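Local coordinates for protein putative acetyl transferase (Pyrococcus furiosus, PDB 1VKC) that probably acts as a GNAT-type acyltransferase, most likely moving acetyl from acetyl-CoA to an unidentified acceptor, at residues D27-Y32 / Y44-E49. Residues are numbered along the deposited sequence; the frame is centred on the assembly and turned at random.
Sequences DREISY and YEERHE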
ATOM      1  N   ASP A  27      -6.128   4.534  -4.594  1.00 26.02           N
ATOM      2  CA  ASP A  27      -6.360   3.366  -5.423  1.00 25.78           C
ATOM      3  C   ASP A  27      -5.073   2.564  -5.669  1.00 24.78           C
ATOM      4  O   ASP A  27      -5.106   1.353  -5.689  1.00 27.34           O
ATOM      5  CB  ASP A  27      -6.968   3.770  -6.744  1.00 26.40           C
ATOM      6  CG  ASP A  27      -7.181   2.588  -7.662  1.00 29.96           C
ATOM      7  OD1 ASP A  27      -7.997   1.691  -7.335  1.00 28.52           O
ATOM      8  OD2 ASP A  27      -6.547   2.474  -8.721  1.00 28.31           O
ATOM      9  N   ARG A  28      -3.962   3.250  -5.869  1.00 27.86           N
ATOM     10  CA  ARG A  28      -2.659   2.582  -5.997  1.00 30.64           C
ATOM     11  C   ARG A  28      -2.348   1.757  -4.751  1.00 32.41           C
ATOM     12  O   ARG A  28      -1.930   0.609  -4.843  1.00 31.11           O
ATOM     13  CB  ARG A  28      -1.563   3.609  -6.212  1.00 31.87           C
ATOM     14  CG  ARG A  28      -0.150   3.033  -6.195  1.00 35.12           C
ATOM     15  CD  ARG A  28       0.865   3.966  -6.771  1.00 40.16           C
ATOM     16  NE  ARG A  28       0.445   4.379  -8.109  1.00 42.77           N
ATOM     17  CZ  ARG A  28       0.856   5.471  -8.742  1.00 46.52           C
ATOM     18  NH1 ARG A  28       1.744   6.307  -8.181  1.00 47.39           N
ATOM     19  NH2 ARG A  28       0.366   5.740  -9.951  1.00 45.55           N
ATOM     20  N   GLU A  29      -2.561   2.356  -3.587  1.00 34.27           N
ATOM     21  CA  GLU A  29      -2.297   1.686  -2.310  1.00 35.80           C
ATOM     22  C   GLU A  29      -3.231   0.492  -2.109  1.00 35.10           C
ATOM     23  O   GLU A  29      -2.780  -0.621  -1.797  1.00 36.71           O
ATOM     24  CB  GLU A  29      -2.422   2.698  -1.143  1.00 37.80           C
ATOM     25  CG  GLU A  29      -2.150   2.120   0.260  1.00 40.50           C
ATOM     26  CD  GLU A  29      -0.683   1.766   0.508  1.00 40.66           C
ATOM     27  OE1 GLU A  29      -0.417   0.740   1.172  1.00 43.33           O
ATOM     28  OE2 GLU A  29       0.200   2.513   0.063  1.00 43.23           O
ATOM     29  N   ILE A  30      -4.525   0.721  -2.285  1.00 32.87           N
ATOM     30  CA  ILE A  30      -5.523  -0.322  -2.101  1.00 34.28           C
ATOM     31  C   ILE A  30      -5.326  -1.498  -3.090  1.00 36.52           C
ATOM     32  O   ILE A  30      -5.259  -2.670  -2.673  1.00 36.32           O
ATOM     33  CB  ILE A  30      -6.953   0.265  -2.228  1.00 34.13           C
ATOM     34  CG1 ILE A  30      -7.272   1.145  -1.005  1.00 33.98           C
ATOM     35  CG2 ILE A  30      -8.010  -0.852  -2.338  1.00 34.56           C
ATOM     36  CD1 ILE A  30      -8.605   1.834  -1.073  1.00 33.42           C
ATOM     37  N   SER A  31      -5.214  -1.173  -4.381  1.00 34.57           N
ATOM     38  CA  SER A  31      -5.207  -2.193  -5.452  1.00 32.88           C
ATOM     39  C   SER A  31      -4.047  -3.162  -5.342  1.00 32.81           C
ATOM     40  O   SER A  31      -4.136  -4.304  -5.807  1.00 31.92           O
ATOM     41  CB  SER A  31      -5.177  -1.531  -6.822  1.00 30.02           C
ATOM     42  OG  SER A  31      -6.366  -0.830  -7.054  1.00 29.79           O
ATOM     43  N   TYR A  32      -2.955  -2.719  -4.737  1.00 34.08           N
ATOM     44  CA  TYR A  32      -1.742  -3.530  -4.705  1.00 34.49           C
ATOM     45  C   TYR A  32      -1.927  -4.858  -3.953  1.00 35.77           C
ATOM     46  O   TYR A  32      -1.241  -5.834  -4.250  1.00 35.42           O
ATOM     47  CB  TYR A  32      -0.567  -2.743  -4.126  1.00 36.46           C
ATOM     48  CG  TYR A  32       0.673  -3.565  -4.046  1.00 36.21           C
ATOM     49  CD1 TYR A  32       1.292  -4.018  -5.196  1.00 36.48           C
ATOM     50  CD2 TYR A  32       1.202  -3.943  -2.810  1.00 37.91           C
ATOM     51  CE1 TYR A  32       2.431  -4.799  -5.134  1.00 38.51           C
ATOM     52  CE2 TYR A  32       2.339  -4.727  -2.733  1.00 37.04           C
ATOM     53  CZ  TYR A  32       2.947  -5.152  -3.898  1.00 37.17           C
ATOM     54  OH  TYR A  32       4.065  -5.928  -3.832  1.00 38.15           O
ATOM     55  N   TYR A  44       4.778  -2.263 -10.457  1.00 29.32           N
ATOM     56  CA  TYR A  44       3.355  -2.067 -10.170  1.00 27.94           C
ATOM     57  C   TYR A  44       2.985  -0.583 -10.277  1.00 29.87           C
ATOM     58  O   TYR A  44       2.066  -0.207 -10.987  1.00 25.73           O
ATOM     59  CB  TYR A  44       2.982  -2.622  -8.790  1.00 27.12           C
ATOM     60  CG  TYR A  44       1.656  -2.100  -8.295  1.00 27.40           C
ATOM     61  CD1 TYR A  44       1.587  -1.140  -7.278  1.00 27.42           C
ATOM     62  CD2 TYR A  44       0.460  -2.512  -8.892  1.00 27.74           C
ATOM     63  CE1 TYR A  44       0.357  -0.644  -6.838  1.00 26.94           C
ATOM     64  CE2 TYR A  44      -0.755  -2.030  -8.462  1.00 26.69           C
ATOM     65  CZ  TYR A  44      -0.808  -1.097  -7.441  1.00 28.06           C
ATOM     66  OH  TYR A  44      -2.023  -0.637  -7.043  1.00 26.55           O
ATOM     67  N   GLU A  45       3.729   0.261  -9.571  1.00 30.14           N
ATOM     68  CA  GLU A  45       3.500   1.704  -9.585  1.00 31.31           C
ATOM     69  C   GLU A  45       3.433   2.308 -10.999  1.00 29.87           C
ATOM     70  O   GLU A  45       2.538   3.111 -11.294  1.00 30.50           O
ATOM     71  CB  GLU A  45       4.612   2.377  -8.790  1.00 34.57           C
ATOM     72  CG  GLU A  45       4.246   3.676  -8.131  1.00 37.84           C
ATOM     73  CD  GLU A  45       4.791   3.761  -6.711  1.00 40.61           C
ATOM     74  OE1 GLU A  45       4.036   4.193  -5.824  1.00 38.92           O
ATOM     75  OE2 GLU A  45       5.971   3.365  -6.485  1.00 41.37           O
ATOM     76  N   GLU A  46       4.376   1.934 -11.861  1.00 28.23           N
ATOM     77  CA  GLU A  46       4.450   2.502 -13.231  1.00 31.31           C
ATOM     78  C   GLU A  46       3.256   2.061 -14.082  1.00 30.25           C
ATOM     79  O   GLU A  46       2.683   2.866 -14.822  1.00 32.44           O
ATOM     80  CB  GLU A  46       5.754   2.083 -13.927  1.00 35.63           C
ATOM     81  CG  GLU A  46       6.998   2.747 -13.336  1.00 40.04           C
ATOM     82  CD  GLU A  46       8.306   2.197 -13.890  1.00 44.21           C
ATOM     83  OE1 GLU A  46       8.276   1.401 -14.869  1.00 47.77           O
ATOM     84  OE2 GLU A  46       9.373   2.561 -13.335  1.00 46.73           O
ATOM     85  N   ARG A  47       2.909   0.783 -13.969  1.00 31.28           N
ATOM     86  CA  ARG A  47       1.752   0.197 -14.684  1.00 29.35           C
ATOM     87  C   ARG A  47       0.423   0.738 -14.160  1.00 30.68           C
ATOM     88  O   ARG A  47      -0.504   1.010 -14.944  1.00 28.08           O
ATOM     89  CB  ARG A  47       1.771  -1.307 -14.535  1.00 33.39           C
ATOM     90  CG  ARG A  47       2.925  -1.980 -15.264  1.00 34.38           C
ATOM     91  CD  ARG A  47       2.995  -3.460 -15.031  1.00 37.26           C
ATOM     92  NE  ARG A  47       4.256  -4.005 -15.512  1.00 38.81           N
ATOM     93  CZ  ARG A  47       4.691  -5.245 -15.327  1.00 40.66           C
ATOM     94  NH1 ARG A  47       5.883  -5.590 -15.803  1.00 41.69           N
ATOM     95  NH2 ARG A  47       3.969  -6.142 -14.670  1.00 42.32           N
ATOM     96  N   HIS A  48       0.315   0.871 -12.842  1.00 26.48           N
ATOM     97  CA  HIS A  48      -0.850   1.532 -12.251  1.00 28.84           C
ATOM     98  C   HIS A  48      -1.022   2.961 -12.781  1.00 30.32           C
ATOM     99  O   HIS A  48      -2.138   3.370 -13.097  1.00 29.98           O
ATOM    100  CB  HIS A  48      -0.829   1.537 -10.701  1.00 26.83           C
ATOM    101  CG  HIS A  48      -2.025   2.237 -10.103  1.00 25.31           C
ATOM    102  ND1 HIS A  48      -2.131   3.612 -10.038  1.00 27.52           N
ATOM    103  CD2 HIS A  48      -3.192   1.752  -9.620  1.00 29.77           C
ATOM    104  CE1 HIS A  48      -3.297   3.941  -9.508  1.00 27.34           C
ATOM    105  NE2 HIS A  48      -3.960   2.831  -9.249  1.00 26.22           N
ATOM    106  N   GLU A  49       0.071   3.723 -12.888  1.00 32.19           N
ATOM    107  CA  GLU A  49      -0.014   5.082 -13.414  1.00 32.99           C
ATOM    108  C   GLU A  49      -0.447   5.060 -14.890  1.00 33.84           C
ATOM    109  O   GLU A  49      -1.350   5.787 -15.278  1.00 36.03           O
ATOM    110  CB  GLU A  49       1.328   5.817 -13.273  1.00 36.67           C
ATOM    111  CG  GLU A  49       1.323   7.261 -13.764  1.00 38.64           C
ATOM    112  CD  GLU A  49       0.394   8.159 -12.970  1.00 41.49           C
ATOM    113  OE1 GLU A  49      -0.338   8.960 -13.589  1.00 44.85           O
ATOM    114  OE2 GLU A  49       0.400   8.080 -11.725  1.00 41.46           O
TER
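Start with Arg-28, whose side chain reaches across from helix 20-31 and drops as a knob into the hole formed by Tyr-44, Glu-45, His-48 and Glu-49. It leaves its helix extended (chi1 and chi2 both t), turns at chi3 (m), and brings Arg-28 NH2 to 2.9 Å from OE2 of Glu-49, a hydrogen-bonded salt bridge, and to 3.3 Å from ND1 of His-48, a second hydrogen bond. Glu-45 CG lies over one face of the guanidinium; Glu-45 OE1 makes a long ion pair with Arg-28 NH1 (3.9 Å), but its stronger partner is Arg-28 of the second subunit, so this salt-bridge network continues across the dimer interface.

Chi1 near t at both His-48 and Tyr-44 carries their rings across to helix 20-31, one turn apart. While His-48 ND1 accepts from Arg-28, His-48 NE2 donates to Asp-27 OD2 at 2.7 Å, and Arg-28 CB sits 3.8 Å from the His-48 ring centroid in a CH-pi contact. Tyr-44 OH gives a short 2.5 Å hydrogen bond to Arg-28 O, a carbonyl whose helical bond from Tyr-32 N is weak (3.5 Å). The Tyr-32 ring meets that of Tyr-44 obliquely, centroids 5.0 Å apart, with Tyr-32 CB 3.6 Å from Tyr-44 CE1.

The axes of segments 27-31 and 44-49 approach to 10.7 Å, their directions 123° apart, and long polar side chains bridge the gap. Their helices connect strand 11-15 to strand 60-68, the beta-alpha-alpha-beta start of the GNAT fold. Tyr-41 packs edge-to-face with Tyr-32, Lys-101 of the second subunit adds a cation-pi contact to the Tyr-32 ring, and Ile-30 and Ser-31 touch Glu-98 on strand 90-99.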